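Local atomic coordinates of putative antidote protein of plasmid maintenance system (Nostoc punctiforme, PDB entry 3CEC), a protein that probably acts as the DNA-binding antidote of a plasmid maintenance (toxin-antitoxin) system, through a helix-turn-helix domain. Residues P16-V22 / L80-V84. Numbering follows the deposited sequence. Where two conformers were deposited one is given.
Sequences PIHPGEV and LQQKV
Leu80 O accepts two bonds: the helical one from Val84 N, 3.2 Å away, and one from a water that lies 2.8 Å from it and also donates to Ile17 O. This water joins the two backbones where the lead-in to helix 19-30, the first helix of an all-helical helix-turn-helix protein, lies along the long helix 74-101. His18 is the N-cap of helix 19-30, and His18 N donates to the anti lone pair of Glu21 OE1, 2.9 Å away, one half of a capping box. Across the interface the packing is mainly apolar and illustrates how a branched side chain can serve several neighbours at once: with chi1 at 170°, Val84 sends CG2 to the side of its own backbone N, where it meets Ile17 O and His18 CA, each at 3.8 Å, the ring of Pro16, and CD of Pro19. CG of Pro19 reaches Leu80 CB at 3.9 Å and approaches Gln81 OE1, an amide oxygen already bonded by Ile58 N, while NE2 bonds to Asp85 OD1, the two bonds together helping to fix the amide's rotation. With an alanine at Pro19, the missing ring carbons would probably leave a gap over Leu80 CB and Val84 CG2, where CG and CD had packed. At the far end, the side chains of Val22 and Leu80 cross at about a right angle, CG2 meeting CD1 at 4.0 Å.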
loop_
_atom_site.group_PDB
_atom_site.type_symbol
_atom_site.label_atom_id
_atom_site.label_comp_id
_atom_site.label_asym_id
_atom_site.label_seq_id
_atom_site.Cartn_x
_atom_site.Cartn_y
_atom_site.Cartn_z
ATOM N N PRO A 16 6.247 -8.397 -2.982
ATOM C CA PRO A 16 5.182 -7.677 -3.651
ATOM C C PRO A 16 5.473 -6.193 -3.701
ATOM O O PRO A 16 6.226 -5.652 -2.869
ATOM C CB PRO A 16 3.961 -7.975 -2.774
ATOM C CG PRO A 16 4.538 -8.180 -1.386
ATOM C CD PRO A 16 5.816 -8.937 -1.675
ATOM N N ILE A 17 4.889 -5.548 -4.711
ATOM C CA ILE A 17 4.943 -4.073 -4.811
ATOM C C ILE A 17 3.860 -3.503 -3.907
ATOM O O ILE A 17 2.676 -3.825 -4.084
ATOM C CB ILE A 17 4.735 -3.601 -6.240
ATOM C CG1 ILE A 17 5.663 -4.341 -7.227
ATOM C CG2 ILE A 17 4.993 -2.068 -6.275
ATOM C CD1 ILE A 17 5.552 -3.905 -8.694
ATOM N N HIS A 18 4.268 -2.741 -2.865
ATOM C CA HIS A 18 3.318 -2.077 -1.900
ATOM C C HIS A 18 2.649 -0.983 -2.697
ATOM O O HIS A 18 3.274 -0.363 -3.572
ATOM C CB HIS A 18 3.972 -1.433 -0.616
ATOM C CG HIS A 18 2.990 -1.026 0.489
ATOM N ND1 HIS A 18 2.697 -1.860 1.554
ATOM C CD2 HIS A 18 2.286 0.126 0.726
ATOM C CE1 HIS A 18 1.841 -1.262 2.362
ATOM N NE2 HIS A 18 1.588 -0.052 1.887
ATOM N N PRO A 19 1.377 -0.752 -2.396
ATOM C CA PRO A 19 0.661 0.405 -2.971
ATOM C C PRO A 19 1.409 1.703 -2.769
ATOM O O PRO A 19 1.421 2.588 -3.629
ATOM C CB PRO A 19 -0.654 0.427 -2.192
ATOM C CG PRO A 19 -0.824 -0.972 -1.703
ATOM C CD PRO A 19 0.485 -1.615 -1.606
ATOM N N GLY A 20 2.039 1.822 -1.625
ATOM C CA GLY A 20 2.763 3.020 -1.265
ATOM C C GLY A 20 3.920 3.315 -2.194
ATOM O O GLY A 20 4.254 4.460 -2.449
ATOM N N GLU A 21 4.533 2.239 -2.675
ATOM C CA GLU A 21 5.664 2.376 -3.583
ATOM C C GLU A 21 5.187 2.901 -4.929
ATOM O O GLU A 21 5.873 3.749 -5.579
ATOM C CB GLU A 21 6.408 1.051 -3.765
ATOM C CG GLU A 21 7.070 0.587 -2.476
ATOM C CD GLU A 21 7.734 -0.793 -2.596
ATOM O OE1 GLU A 21 7.044 -1.819 -2.818
ATOM O OE2 GLU A 21 8.965 -0.829 -2.445
ATOM N N VAL A 22 4.002 2.462 -5.306
ATOM C CA VAL A 22 3.425 2.909 -6.579
ATOM C C VAL A 22 3.045 4.370 -6.473
ATOM O O VAL A 22 3.340 5.191 -7.377
ATOM C CB VAL A 22 2.210 2.087 -7.013
ATOM C CG1 VAL A 22 1.635 2.609 -8.354
ATOM C CG2 VAL A 22 2.648 0.569 -7.133
ATOM N N LEU A 80 -3.470 -4.530 -5.298
ATOM C CA LEU A 80 -2.103 -4.278 -4.779
ATOM C C LEU A 80 -2.007 -4.614 -3.286
ATOM O O LEU A 80 -1.153 -5.369 -2.856
ATOM C CB LEU A 80 -1.570 -2.867 -5.055
ATOM C CG LEU A 80 -1.245 -2.563 -6.473
ATOM C CD1 LEU A 80 -0.958 -1.073 -6.587
ATOM C CD2 LEU A 80 -0.027 -3.411 -6.974
ATOM N N GLN A 81 -2.949 -4.118 -2.524
ATOM C CA GLN A 81 -2.938 -4.284 -1.096
ATOM C C GLN A 81 -3.188 -5.768 -0.756
ATOM O O GLN A 81 -2.553 -6.280 0.146
ATOM C CB GLN A 81 -3.998 -3.406 -0.409
ATOM C CG GLN A 81 -3.909 -3.513 1.090
ATOM C CD GLN A 81 -2.631 -2.921 1.616
ATOM O OE1 GLN A 81 -2.317 -1.747 1.383
ATOM N NE2 GLN A 81 -1.848 -3.739 2.326
ATOM N N GLN A 82 -4.133 -6.428 -1.431
ATOM C CA GLN A 82 -4.437 -7.826 -1.120
ATOM C C GLN A 82 -3.215 -8.679 -1.333
ATOM O O GLN A 82 -2.924 -9.577 -0.533
ATOM C CB GLN A 82 -5.579 -8.326 -1.981
ATOM C CG GLN A 82 -6.016 -9.773 -1.688
ATOM N N LYS A 83 -2.473 -8.377 -2.381
ATOM C CA LYS A 83 -1.247 -9.180 -2.704
ATOM C C LYS A 83 -0.205 -9.034 -1.634
ATOM O O LYS A 83 0.464 -10.010 -1.239
ATOM C CB LYS A 83 -0.664 -8.800 -4.067
ATOM C CG LYS A 83 -1.444 -9.435 -5.164
ATOM C CD LYS A 83 -0.956 -8.986 -6.509
ATOM C CE LYS A 83 -1.531 -9.833 -7.609
ATOM N NZ LYS A 83 -1.248 -11.271 -7.340
ATOM N N VAL A 84 -0.067 -7.825 -1.133
ATOM C CA VAL A 84 0.809 -7.549 0.005
ATOM C C VAL A 84 0.374 -8.310 1.255
ATOM O O VAL A 84 1.202 -8.925 1.964
ATOM C CB VAL A 84 0.883 -6.028 0.338
ATOM C CG1 VAL A 84 1.615 -5.788 1.681
ATOM C CG2 VAL A 84 1.604 -5.337 -0.789
HETATM O O HOH W 1 1.178 -5.861 -4.409
#